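Local coordinates for hypothetical protein PH1952 (PDB 1ZJJ), which is an uncharacterised member of the haloacid dehalogenase superfamily that binds magnesium and is probably a phosphatase, at residues I4-D9 against E27-R32; L39-T44 against E190-V195; E52-L55 against D60-S63; L71-Y76 against T147-N152; Y137-I142 against A172-A177. All coordinates share one frame; numbering follows the deposited sequence.

Contacts 1, 2, 4 and 5 are buried, whereas contact 3 opens to the surface along one side. Contacts 1 and 2 share the six-stranded parallel sheet, on whose neighbouring strands 2-6 and 36-40 they lie; both carry residues at or near the magnesium site, so apolar packing there passes within a few residues into polar chemistry. Contact 3 closes the turn after helix 47-56 and meets contact 1 where Met8 touches Leu54. Contact 4 joins helix 69-80 to the second, four-stranded sheet and adjoins contact 2 through Ala72 and Met192. Contact 5, helix on helix, lies beyond it in that second sheet's domain, linked through Phe148, and borders the other subunit.

Contact 1 (I4-D9 against E27-R32); sequences IIFDMD and EFLKER. With MG (magnesium ion), chain D.
Leu29 of helix 22-31 is the one residue through which the helix segment touches Ile4 and Phe6 of strand 2-6, and its fork illustrates how a single leucine can serve two strand residues. From the helix its CB is directed at the strand. CG stands anti to the carbonyl carbon (chi1 -59°), which aims the fork at the strand, one methyl toward Phe6 and the other toward Ile4. CD1 meets the Phe6 ring at its edge, close to the ring plane, lying 3.8 Å from Phe6 CE1 and equally near CZ; the two side chains approach from opposite directions. CD2 turns to the other neighbour and rests 4.0 Å from Ile4 CD1, the two chains crossing at about a right angle.

Just past Phe6 the strand ends and the chemistry changes. Asp7 OD2 binds magnesium at 2.2 Å, and the backbone oxygen Asp9 O binds it at 2.3 Å. Three waters and Asp210 complete the six ligands. Asp7 OD1, which does not bind the metal, accepts a hydrogen bond from one of these waters and forms a salt bridge with Lys187. Asp7 and Asp9 at the end of the strand are consistent with the DxDx(T/V) motif of the haloacid dehalogenase superfamily.

Strand 2-6 runs between strands 36-40 and 204-209, bonded to both through its backbone. Leu29 also touches Phe36 and Ile34, while Leu260 of helix 256-261 packs on Leu29 and Leu256 of the same helix on Phe6.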
# COMPACT_ATOMS: atom_id res chain seq x y z
N ILE B 4 -18.39 -22.70 19.43
CA ILE B 4 -18.69 -21.87 18.28
C ILE B 4 -17.98 -20.53 18.33
O ILE B 4 -18.05 -19.80 19.32
CB ILE B 4 -20.23 -21.66 18.14
CG1 ILE B 4 -20.94 -23.02 18.19
CG2 ILE B 4 -20.54 -20.95 16.83
CD1 ILE B 4 -22.46 -22.94 18.17
N ILE B 5 -17.29 -20.21 17.25
CA ILE B 5 -16.55 -18.95 17.13
C ILE B 5 -17.33 -18.02 16.19
O ILE B 5 -17.67 -18.42 15.07
CB ILE B 5 -15.14 -19.20 16.55
CG1 ILE B 5 -14.46 -20.36 17.29
CG2 ILE B 5 -14.30 -17.93 16.65
CD1 ILE B 5 -14.33 -20.16 18.79
N PHE B 6 -17.62 -16.80 16.64
CA PHE B 6 -18.36 -15.84 15.82
C PHE B 6 -17.58 -14.60 15.42
O PHE B 6 -16.94 -13.96 16.25
CB PHE B 6 -19.61 -15.31 16.54
CG PHE B 6 -20.61 -16.35 16.94
CD1 PHE B 6 -20.44 -17.07 18.11
CD2 PHE B 6 -21.74 -16.58 16.16
CE1 PHE B 6 -21.40 -17.99 18.52
CE2 PHE B 6 -22.70 -17.51 16.56
CZ PHE B 6 -22.53 -18.22 17.74
N ASP B 7 -17.67 -14.26 14.14
CA ASP B 7 -17.08 -13.02 13.67
C ASP B 7 -18.10 -12.03 14.22
O ASP B 7 -19.20 -12.43 14.59
CB ASP B 7 -17.08 -12.96 12.14
CG ASP B 7 -16.83 -11.56 11.63
OD1 ASP B 7 -15.71 -11.03 11.83
OD2 ASP B 7 -17.76 -10.99 11.04
N MET B 8 -17.76 -10.74 14.27
CA MET B 8 -18.70 -9.77 14.83
C MET B 8 -19.51 -8.93 13.83
O MET B 8 -20.70 -9.20 13.62
CB MET B 8 -17.96 -8.87 15.82
CG MET B 8 -17.32 -9.68 16.94
SD MET B 8 -16.40 -8.73 18.18
CE MET B 8 -17.65 -8.38 19.32
N ASP B 9 -18.90 -7.92 13.23
CA ASP B 9 -19.62 -7.05 12.29
C ASP B 9 -20.21 -7.84 11.12
O ASP B 9 -19.50 -8.57 10.44
CB ASP B 9 -18.69 -5.96 11.76
CG ASP B 9 -19.47 -4.82 11.11
OD1 ASP B 9 -18.86 -4.03 10.36
OD2 ASP B 9 -20.68 -4.72 11.37
N GLU B 27 -28.21 -16.75 24.77
CA GLU B 27 -28.83 -17.32 25.97
C GLU B 27 -29.00 -18.82 25.78
O GLU B 27 -28.97 -19.59 26.74
CB GLU B 27 -30.19 -16.69 26.26
CG GLU B 27 -30.15 -15.71 27.41
CD GLU B 27 -29.20 -16.17 28.50
OE1 GLU B 27 -29.44 -17.25 29.09
OE2 GLU B 27 -28.21 -15.45 28.76
N PHE B 28 -29.17 -19.22 24.53
CA PHE B 28 -29.34 -20.62 24.19
C PHE B 28 -28.03 -21.41 24.32
O PHE B 28 -28.01 -22.53 24.84
CB PHE B 28 -29.87 -20.76 22.77
CG PHE B 28 -29.98 -22.18 22.30
CD1 PHE B 28 -30.97 -23.02 22.80
CD2 PHE B 28 -29.09 -22.68 21.36
CE1 PHE B 28 -31.05 -24.34 22.37
CE2 PHE B 28 -29.16 -24.00 20.93
CZ PHE B 28 -30.15 -24.83 21.43
N LEU B 29 -26.93 -20.83 23.84
CA LEU B 29 -25.64 -21.51 23.91
C LEU B 29 -25.26 -21.81 25.36
O LEU B 29 -24.72 -22.87 25.67
CB LEU B 29 -24.56 -20.66 23.23
CG LEU B 29 -24.85 -20.37 21.75
CD1 LEU B 29 -23.72 -19.55 21.15
CD2 LEU B 29 -25.02 -21.69 21.00
N LYS B 30 -25.55 -20.86 26.25
CA LYS B 30 -25.26 -21.02 27.67
C LYS B 30 -26.10 -22.14 28.28
O LYS B 30 -25.61 -22.91 29.12
CB LYS B 30 -25.52 -19.71 28.39
CG LYS B 30 -24.59 -18.60 27.94
CD LYS B 30 -24.92 -17.26 28.57
CE LYS B 30 -23.76 -16.31 28.33
NZ LYS B 30 -24.06 -14.89 28.67
N GLU B 31 -27.35 -22.23 27.87
CA GLU B 31 -28.27 -23.25 28.36
C GLU B 31 -27.79 -24.64 27.95
O GLU B 31 -27.88 -25.59 28.73
CB GLU B 31 -29.67 -22.99 27.78
CG GLU B 31 -30.72 -24.05 28.13
CD GLU B 31 -31.96 -23.94 27.27
OE1 GLU B 31 -32.95 -24.66 27.52
OE2 GLU B 31 -31.95 -23.12 26.32
N ARG B 32 -27.28 -24.75 26.73
CA ARG B 32 -26.80 -26.02 26.21
C ARG B 32 -25.36 -26.28 26.60
O ARG B 32 -24.79 -27.32 26.26
CB ARG B 32 -26.95 -26.06 24.68
CG ARG B 32 -28.40 -26.11 24.20
CD ARG B 32 -29.14 -27.27 24.85
NE ARG B 32 -30.56 -27.28 24.54
CZ ARG B 32 -31.10 -27.74 23.42
NH1 ARG B 32 -30.32 -28.25 22.47
NH2 ARG B 32 -32.41 -27.70 23.25
MG MG D . -17.64 -9.51 9.47
O HOH W 1 -16.34 -8.24 10.42
O HOH W 2 -15.96 -10.56 8.64
O HOH W 3 -17.84 -8.17 7.79

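Contact 2 (L39-T44 against E190-V195); sequences LTNNST and EPMYEV
Leu39 and Met192 form a buried, apolar strand-to-helix contact near the centre of the chain, where the end of strand 36-40 meets the opening turns of helix 190-199. The two side chains slide past each other in opposite directions, so that the touch is spread over several atoms: Leu39 CD1 lies 3.8 Å from Met192 CG and about as far from SD and CE, while CD2 closes on CG from the other branch. Met192 leaves its helix with CG anti to the backbone N (chi1 -162°), then bends at chi2 and chi3, which brings CE round toward Thr40 and Asn41 while it still touches Leu39. Met192 CE comes within 3.6 Å of Thr40 O, and this same Met192 CE lies 3.3 Å from Asn41 OD1. Asn41 OD1 accepts from Lys187 N and Asn41 ND2 donates to Asp154, so both ends of the amide are fixed. An alanine in place of Leu39 would probably open a gap beside Met192 CG and SD and leave the thioether less firmly held.

Further along the segment, Thr40 OG1 accepts from Asn42 N in an ST turn, and Asn42 OD1 takes both Thr44 N and Thr44 OG1, the first in an Asx turn. The Thr40 side chain lies about 5 Å from that of Asp7. A threonine at the end of the strand beside the aspartate-bearing one is consistent with motif II of the haloacid dehalogenase core.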
# COMPACT_ATOMS: atom_id res chain seq x y z
N LEU B 39 -14.58 -13.41 17.47
CA LEU B 39 -13.27 -13.25 16.87
C LEU B 39 -13.25 -12.19 15.77
O LEU B 39 -13.73 -12.44 14.66
CB LEU B 39 -12.82 -14.60 16.29
CG LEU B 39 -11.40 -14.76 15.75
CD1 LEU B 39 -10.43 -14.74 16.92
CD2 LEU B 39 -11.25 -16.07 14.97
N THR B 40 -12.70 -11.02 16.08
CA THR B 40 -12.62 -9.93 15.10
C THR B 40 -11.20 -9.60 14.65
O THR B 40 -10.26 -9.59 15.46
CB THR B 40 -13.27 -8.64 15.65
OG1 THR B 40 -13.17 -7.60 14.67
CG2 THR B 40 -12.56 -8.18 16.93
N ASN B 41 -11.04 -9.33 13.35
CA ASN B 41 -9.77 -8.95 12.75
C ASN B 41 -9.43 -7.50 13.06
O ASN B 41 -8.32 -7.03 12.83
CB ASN B 41 -9.87 -9.16 11.24
CG ASN B 41 -9.24 -10.48 10.87
OD1 ASN B 41 -8.80 -11.25 11.72
ND2 ASN B 41 -9.21 -10.74 9.55
N ASN B 42 -10.41 -6.76 13.56
CA ASN B 42 -10.21 -5.34 13.84
C ASN B 42 -9.31 -5.17 15.06
O ASN B 42 -9.53 -5.80 16.09
CB ASN B 42 -11.56 -4.66 14.08
CG ASN B 42 -11.51 -3.16 13.87
OD1 ASN B 42 -10.70 -2.47 14.49
ND2 ASN B 42 -12.36 -2.65 12.99
N SER B 43 -8.30 -4.32 14.95
CA SER B 43 -7.37 -4.12 16.06
C SER B 43 -7.40 -2.73 16.68
O SER B 43 -6.58 -2.41 17.55
CB SER B 43 -5.94 -4.43 15.61
OG SER B 43 -5.49 -3.46 14.67
N THR B 44 -8.35 -1.90 16.25
CA THR B 44 -8.45 -0.53 16.78
C THR B 44 -9.05 -0.46 18.20
O THR B 44 -8.89 0.52 18.92
CB THR B 44 -9.28 0.33 15.82
OG1 THR B 44 -10.61 -0.18 15.77
CG2 THR B 44 -8.68 0.29 14.41
N GLU B 190 -2.96 -18.61 10.48
CA GLU B 190 -2.71 -19.56 11.56
C GLU B 190 -2.52 -18.99 12.97
O GLU B 190 -2.96 -19.60 13.94
CB GLU B 190 -1.51 -20.43 11.14
CG GLU B 190 -1.25 -21.64 11.99
CD GLU B 190 -0.59 -21.28 13.30
OE1 GLU B 190 0.09 -20.23 13.33
OE2 GLU B 190 -0.73 -22.04 14.28
N PRO B 191 -1.85 -17.83 13.12
CA PRO B 191 -1.68 -17.29 14.47
C PRO B 191 -3.01 -17.09 15.19
O PRO B 191 -3.12 -17.30 16.41
CB PRO B 191 -0.96 -15.96 14.22
CG PRO B 191 -0.16 -16.25 12.99
CD PRO B 191 -1.16 -16.99 12.13
N MET B 192 -4.03 -16.68 14.44
CA MET B 192 -5.36 -16.45 15.01
C MET B 192 -5.95 -17.78 15.45
O MET B 192 -6.60 -17.87 16.49
CB MET B 192 -6.28 -15.79 13.98
CG MET B 192 -7.50 -15.13 14.59
SD MET B 192 -7.05 -13.62 15.47
CE MET B 192 -8.20 -12.47 14.77
N TYR B 193 -5.74 -18.82 14.64
CA TYR B 193 -6.26 -20.14 14.96
C TYR B 193 -5.57 -20.66 16.21
O TYR B 193 -6.18 -21.29 17.06
CB TYR B 193 -6.01 -21.13 13.81
CG TYR B 193 -6.56 -22.51 14.08
CD1 TYR B 193 -7.93 -22.75 14.11
CD2 TYR B 193 -5.70 -23.58 14.34
CE1 TYR B 193 -8.44 -24.01 14.39
CE2 TYR B 193 -6.20 -24.85 14.63
CZ TYR B 193 -7.57 -25.06 14.65
OH TYR B 193 -8.07 -26.30 14.97
N GLU B 194 -4.27 -20.37 16.32
CA GLU B 194 -3.51 -20.81 17.48
C GLU B 194 -4.13 -20.23 18.74
O GLU B 194 -4.20 -20.90 19.77
CB GLU B 194 -2.05 -20.37 17.35
CG GLU B 194 -1.22 -20.66 18.58
CD GLU B 194 0.27 -20.44 18.36
OE1 GLU B 194 0.64 -19.41 17.76
OE2 GLU B 194 1.07 -21.30 18.79
N VAL B 195 -4.60 -18.99 18.67
CA VAL B 195 -5.23 -18.36 19.83
C VAL B 195 -6.57 -19.01 20.19
O VAL B 195 -6.86 -19.25 21.36
CB VAL B 195 -5.43 -16.85 19.61
CG1 VAL B 195 -6.24 -16.26 20.75
CG2 VAL B 195 -4.07 -16.17 19.55

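Contact 3 (E52-L55 against D60-S63); sequences EKLL and DVSS
Leu54 and Val61 make the tight, buried half of this contact, and Leu55 and Asp60 the half that opens to solvent. On the inner side Leu54 CD1 meets Val61 CG2 at 3.7 Å, the two side chains crossing at a slant. Val61 CG2 is the branch placed between the backbone N and the carbonyl carbon (chi1 -60° for CG1), and it is this methyl that is presented to the helix. Both residues also rest on Phe38 of strand 36-40, and Leu54 reaches Met8 and Ile59, so the pair belongs to the apolar layer between helix and sheet.

The outer side is built differently. Here the backbones come closest, Leu55 CA to Asp60 CA 5.3 Å, and the two side chains lie alongside, pointing the same way. Leu55 CD2 sits 3.8 Å from Asp60 CG, and nearly as close to CB and OD2, so that one methyl rests against the side of an exposed acid.

Asp60 OD1 is paired in a salt bridge with NH1 of Arg51, from the same helix 47-56, and that same NH1 donates to Val61 O. One guanidinium nitrogen thus grips both a side chain and a backbone oxygen of the returning loop. The chemistry implies a division of labour in this helix-to-loop turn: methyls shut the inner side, while a charged pair on the solvent side ties the loop back to its helix.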
# COMPACT_ATOMS: atom_id res chain seq x y z
N GLU B 52 -18.53 -3.28 25.45
CA GLU B 52 -19.44 -2.15 25.54
C GLU B 52 -20.27 -2.00 24.26
O GLU B 52 -21.49 -1.80 24.32
CB GLU B 52 -18.67 -0.85 25.83
CG GLU B 52 -17.86 -0.88 27.13
CD GLU B 52 -18.69 -1.27 28.35
OE1 GLU B 52 -19.61 -0.51 28.72
OE2 GLU B 52 -18.43 -2.34 28.93
N LYS B 53 -19.62 -2.11 23.11
CA LYS B 53 -20.34 -2.00 21.84
C LYS B 53 -21.42 -3.08 21.77
O LYS B 53 -22.55 -2.81 21.36
CB LYS B 53 -19.35 -2.15 20.67
CG LYS B 53 -19.99 -2.50 19.31
CD LYS B 53 -20.87 -1.39 18.75
CE LYS B 53 -21.45 -1.81 17.39
NZ LYS B 53 -22.23 -0.71 16.74
N LEU B 54 -21.06 -4.29 22.16
CA LEU B 54 -22.01 -5.40 22.14
C LEU B 54 -23.20 -5.11 23.05
O LEU B 54 -24.35 -5.35 22.67
CB LEU B 54 -21.32 -6.70 22.54
CG LEU B 54 -20.44 -7.31 21.44
CD1 LEU B 54 -19.69 -8.50 21.98
CD2 LEU B 54 -21.30 -7.72 20.26
N LEU B 55 -22.91 -4.59 24.24
CA LEU B 55 -23.98 -4.24 25.17
C LEU B 55 -24.97 -3.32 24.48
O LEU B 55 -26.19 -3.51 24.60
CB LEU B 55 -23.42 -3.55 26.41
CG LEU B 55 -22.87 -4.48 27.50
CD1 LEU B 55 -22.16 -3.68 28.58
CD2 LEU B 55 -24.02 -5.29 28.09
N ASP B 60 -24.87 -9.14 26.01
CA ASP B 60 -24.03 -9.12 27.21
C ASP B 60 -23.12 -10.34 27.28
O ASP B 60 -23.58 -11.46 27.48
CB ASP B 60 -24.91 -9.06 28.46
CG ASP B 60 -24.12 -8.74 29.72
OD1 ASP B 60 -22.90 -9.04 29.77
OD2 ASP B 60 -24.72 -8.20 30.66
N VAL B 61 -21.82 -10.12 27.12
CA VAL B 61 -20.83 -11.19 27.20
C VAL B 61 -19.57 -10.63 27.83
O VAL B 61 -19.31 -9.43 27.78
CB VAL B 61 -20.46 -11.75 25.81
CG1 VAL B 61 -21.71 -12.30 25.11
CG2 VAL B 61 -19.80 -10.66 24.97
N SER B 62 -18.79 -11.51 28.44
CA SER B 62 -17.55 -11.11 29.08
C SER B 62 -16.48 -10.76 28.04
O SER B 62 -16.39 -11.41 27.00
CB SER B 62 -17.04 -12.24 29.98
OG SER B 62 -15.79 -11.92 30.54
N SER B 63 -15.69 -9.73 28.31
CA SER B 63 -14.63 -9.34 27.39
C SER B 63 -13.62 -10.49 27.30
O SER B 63 -12.77 -10.51 26.41
CB SER B 63 -13.93 -8.07 27.90
OG SER B 63 -13.30 -8.32 29.14

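Contact 4 (L71-Y76 against T147-N152); sequences LATRLY and TFIGTN
Thr73 of helix 69-80 and Thr151, just past the end of strand 147-150, bring their CA atoms to 6.3 Å, the nearest approach of the two backbones. Thr73 does the work on the helix side, and its two branches are divided between two partners. Its OG1 lies beside the backbone N and anti to the carbonyl carbon (chi1 -63°), a position from which it hydrogen-bonds to Ser69 O one turn earlier; the same oxygen is 3.7 Å from Thr151 CG2 and 3.9 Å from Thr151 CA. The methyl CG2 is turned instead to the strand and meets Ile149 CG2 at 4.0 Å. Ile149 points its CB at the helix, and Ile185, from a loop, touches Thr73 as well.

Strand 147-150 belongs to a parallel sheet with strands 86-89, 121-124 and 183-184, distinct from the larger sheet that strand 66-68 borders just ahead of helix 69-80. This second alpha/beta unit is probably the C2-type cap of the UmpH/NagD-like branch of the superfamily, and the contact thus joins the helix that follows edge strand 66-68 of the core to an inner strand of the cap.

At the far end, Thr151 OG1 donates to Asn152 OD1 over 2.6 Å, in the carbonyl plane, at a C=O...O angle of 151°. Asn152 ND2 is taken up in turn by Asp154. Thr151 OG1 has a further, weak hydrogen bond with Ser43 OG, and its side chain rests on Leu94 of helix 92-101.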
# COMPACT_ATOMS: atom_id res chain seq x y z
N LEU B 71 -5.17 -8.59 20.35
CA LEU B 71 -4.84 -9.47 21.44
C LEU B 71 -4.14 -10.71 20.90
O LEU B 71 -3.18 -11.21 21.46
CB LEU B 71 -6.13 -9.87 22.15
CG LEU B 71 -5.95 -11.08 23.07
CD1 LEU B 71 -5.19 -10.74 24.34
CD2 LEU B 71 -7.28 -11.69 23.51
N ALA B 72 -4.58 -11.21 19.75
CA ALA B 72 -3.92 -12.35 19.11
C ALA B 72 -2.47 -12.00 18.76
O ALA B 72 -1.58 -12.86 18.85
CB ALA B 72 -4.69 -12.76 17.85
N THR B 73 -2.24 -10.76 18.35
CA THR B 73 -0.90 -10.31 18.00
C THR B 73 0.01 -10.33 19.23
O THR B 73 1.13 -10.83 19.17
CB THR B 73 -0.93 -8.89 17.38
OG1 THR B 73 -1.69 -8.91 16.16
CG2 THR B 73 0.48 -8.41 17.06
N ARG B 74 -0.48 -9.79 20.35
CA ARG B 74 0.30 -9.80 21.58
C ARG B 74 0.62 -11.23 21.98
O ARG B 74 1.77 -11.55 22.31
CB ARG B 74 -0.47 -9.11 22.72
CG ARG B 74 0.07 -9.43 24.12
CD ARG B 74 -0.42 -8.44 25.20
NE ARG B 74 -1.85 -8.54 25.52
CZ ARG B 74 -2.42 -9.54 26.20
NH1 ARG B 74 -1.69 -10.55 26.64
NH2 ARG B 74 -3.72 -9.51 26.45
N LEU B 75 -0.38 -12.10 21.96
CA LEU B 75 -0.19 -13.51 22.32
C LEU B 75 0.81 -14.21 21.40
O LEU B 75 1.61 -15.03 21.85
CB LEU B 75 -1.53 -14.25 22.31
CG LEU B 75 -2.58 -13.74 23.32
CD1 LEU B 75 -3.87 -14.52 23.16
CD2 LEU B 75 -2.05 -13.89 24.74
N TYR B 76 0.76 -13.88 20.11
CA TYR B 76 1.69 -14.48 19.16
C TYR B 76 3.12 -14.04 19.49
O TYR B 76 4.04 -14.86 19.56
CB TYR B 76 1.34 -14.04 17.73
CG TYR B 76 2.38 -14.49 16.73
CD1 TYR B 76 2.42 -15.81 16.28
CD2 TYR B 76 3.38 -13.62 16.30
CE1 TYR B 76 3.43 -16.25 15.43
CE2 TYR B 76 4.39 -14.04 15.46
CZ TYR B 76 4.42 -15.36 15.03
OH TYR B 76 5.44 -15.78 14.21
N THR B 147 11.08 -7.09 12.95
CA THR B 147 10.03 -8.00 12.52
C THR B 147 8.90 -7.17 11.89
O THR B 147 8.60 -6.08 12.35
CB THR B 147 9.44 -8.80 13.71
OG1 THR B 147 10.51 -9.30 14.52
CG2 THR B 147 8.61 -9.97 13.20
N PHE B 148 8.30 -7.69 10.83
CA PHE B 148 7.20 -7.02 10.14
C PHE B 148 5.96 -7.85 10.47
O PHE B 148 5.78 -8.95 9.95
CB PHE B 148 7.49 -7.01 8.63
CG PHE B 148 6.43 -6.36 7.78
CD1 PHE B 148 5.35 -5.67 8.34
CD2 PHE B 148 6.52 -6.42 6.39
CE1 PHE B 148 4.38 -5.07 7.52
CE2 PHE B 148 5.56 -5.82 5.56
CZ PHE B 148 4.49 -5.15 6.12
N ILE B 149 5.12 -7.32 11.36
CA ILE B 149 3.90 -7.99 11.81
C ILE B 149 2.63 -7.21 11.46
O ILE B 149 2.52 -6.02 11.79
CB ILE B 149 3.91 -8.19 13.34
CG1 ILE B 149 5.16 -8.96 13.76
CG2 ILE B 149 2.65 -8.94 13.79
CD1 ILE B 149 5.52 -8.78 15.23
N GLY B 150 1.69 -7.88 10.81
CA GLY B 150 0.44 -7.23 10.45
C GLY B 150 -0.70 -7.84 11.25
O GLY B 150 -0.79 -9.06 11.34
N THR B 151 -1.56 -7.01 11.84
CA THR B 151 -2.65 -7.56 12.64
C THR B 151 -3.66 -8.38 11.83
O THR B 151 -4.11 -9.42 12.30
CB THR B 151 -3.43 -6.46 13.41
OG1 THR B 151 -4.00 -5.53 12.49
CG2 THR B 151 -2.49 -5.73 14.37
N ASN B 152 -4.00 -7.92 10.64
CA ASN B 152 -4.96 -8.62 9.80
C ASN B 152 -4.80 -8.24 8.34
O ASN B 152 -4.29 -7.16 8.03
CB ASN B 152 -6.38 -8.33 10.28
CG ASN B 152 -6.68 -6.86 10.34
OD1 ASN B 152 -6.09 -6.13 11.13
ND2 ASN B 152 -7.61 -6.41 9.51

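Contact 5 (Y137-I142 against A172-A177); sequences YATLAI and AALKVA
Leu174 and Thr139 bury the most surface here, with Ala177 next, and they carry the packing of helix 167-178 on helix 132-143. The axes of the two segments approach to 9.7 Å and cross at -48°, the two helices running broadly the same way. Leu174 CD2 is the central contact point: it lies 3.3 Å from Thr139 OG1 and 4.0 Å from Ala138 CB, between two successive residues of the facing helix.

Thr139 answers with both branches. Its hydroxyl sits beside the backbone N (chi1 -68°) and hydrogen-bonds to Leu135 O in its own helix, which satisfies a buried polar atom while leaving its flank to the methyls of Leu174 and Ala177. Ala177 CB comes to 3.5 Å of that OG1, and Thr139 CG2 stands 3.7 Å from Ala177 O, an oxygen that also accepts from Arg143. With a glycine in place of Thr139, Leu174 CD2 and Ala177 CB would probably be left facing a gap, and Leu135 O would lose its hydroxyl mate.

The outer flank meets the second subunit, where Pro165 of that chain packs on Thr139. On the inner side Ala138 touches Val122 and Leu174 touches Val124, both on strand 121-124. The helices lie in successive crossovers, 121-124 to 147-150 and 147-150 to 183-184, the second also carrying strands 156-159 and 162-165, and pack on one parallel sheet as in an alpha/beta cap domain, here probably of C2 type.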
# COMPACT_ATOMS: atom_id res chain seq x y z
N TYR B 137 9.35 5.51 9.03
CA TYR B 137 10.07 4.86 10.13
C TYR B 137 9.82 3.36 10.19
O TYR B 137 10.72 2.59 10.52
CB TYR B 137 9.71 5.53 11.46
CG TYR B 137 10.33 6.89 11.57
CD1 TYR B 137 11.71 7.05 11.47
CD2 TYR B 137 9.55 8.04 11.71
CE1 TYR B 137 12.30 8.31 11.48
CE2 TYR B 137 10.13 9.31 11.73
CZ TYR B 137 11.51 9.43 11.61
OH TYR B 137 12.11 10.67 11.62
N ALA B 138 8.60 2.93 9.85
CA ALA B 138 8.30 1.51 9.87
C ALA B 138 9.16 0.81 8.82
O ALA B 138 9.69 -0.28 9.05
CB ALA B 138 6.82 1.28 9.57
N THR B 139 9.29 1.44 7.65
CA THR B 139 10.08 0.89 6.57
C THR B 139 11.56 0.84 6.95
O THR B 139 12.24 -0.16 6.74
CB THR B 139 9.91 1.74 5.28
OG1 THR B 139 8.57 1.59 4.80
CG2 THR B 139 10.89 1.32 4.20
N LEU B 140 12.06 1.94 7.52
CA LEU B 140 13.46 2.00 7.93
C LEU B 140 13.74 0.91 8.96
O LEU B 140 14.75 0.22 8.87
CB LEU B 140 13.79 3.38 8.51
CG LEU B 140 13.86 4.53 7.50
CD1 LEU B 140 14.01 5.86 8.21
CD2 LEU B 140 15.04 4.30 6.56
N ALA B 141 12.84 0.76 9.92
CA ALA B 141 13.01 -0.24 10.97
C ALA B 141 12.97 -1.67 10.42
O ALA B 141 13.85 -2.48 10.70
CB ALA B 141 11.94 -0.06 12.04
N ILE B 142 11.95 -1.98 9.62
CA ILE B 142 11.83 -3.32 9.04
C ILE B 142 13.06 -3.63 8.17
O ILE B 142 13.54 -4.77 8.15
CB ILE B 142 10.56 -3.45 8.18
CG1 ILE B 142 9.32 -3.39 9.09
CG2 ILE B 142 10.60 -4.75 7.38
CD1 ILE B 142 8.01 -3.28 8.33
N ALA B 172 0.14 -3.66 2.82
CA ALA B 172 0.58 -3.83 1.44
C ALA B 172 1.63 -2.78 1.08
O ALA B 172 2.63 -3.10 0.44
CB ALA B 172 -0.61 -3.74 0.49
N ALA B 173 1.39 -1.54 1.47
CA ALA B 173 2.33 -0.45 1.19
C ALA B 173 3.70 -0.76 1.80
O ALA B 173 4.72 -0.57 1.15
CB ALA B 173 1.80 0.86 1.74
N LEU B 174 3.71 -1.24 3.04
CA LEU B 174 4.96 -1.56 3.71
C LEU B 174 5.65 -2.77 3.10
O LEU B 174 6.88 -2.86 3.09
CB LEU B 174 4.71 -1.77 5.21
CG LEU B 174 4.40 -0.47 5.95
CD1 LEU B 174 4.06 -0.78 7.39
CD2 LEU B 174 5.61 0.47 5.86
N LYS B 175 4.86 -3.71 2.57
CA LYS B 175 5.43 -4.89 1.93
C LYS B 175 6.22 -4.43 0.70
O LYS B 175 7.32 -4.92 0.43
CB LYS B 175 4.31 -5.85 1.49
CG LYS B 175 4.80 -7.11 0.80
CD LYS B 175 3.66 -8.11 0.60
CE LYS B 175 2.58 -7.54 -0.32
NZ LYS B 175 1.35 -8.38 -0.39
N VAL B 176 5.65 -3.48 -0.04
CA VAL B 176 6.31 -2.94 -1.23
C VAL B 176 7.53 -2.09 -0.88
O VAL B 176 8.56 -2.19 -1.53
CB VAL B 176 5.32 -2.09 -2.06
CG1 VAL B 176 6.08 -1.27 -3.11
CG2 VAL B 176 4.33 -3.00 -2.73
N ALA B 177 7.41 -1.28 0.17
CA ALA B 177 8.51 -0.42 0.58
C ALA B 177 9.66 -1.17 1.24
O ALA B 177 10.81 -0.74 1.17
CB ALA B 177 7.99 0.66 1.52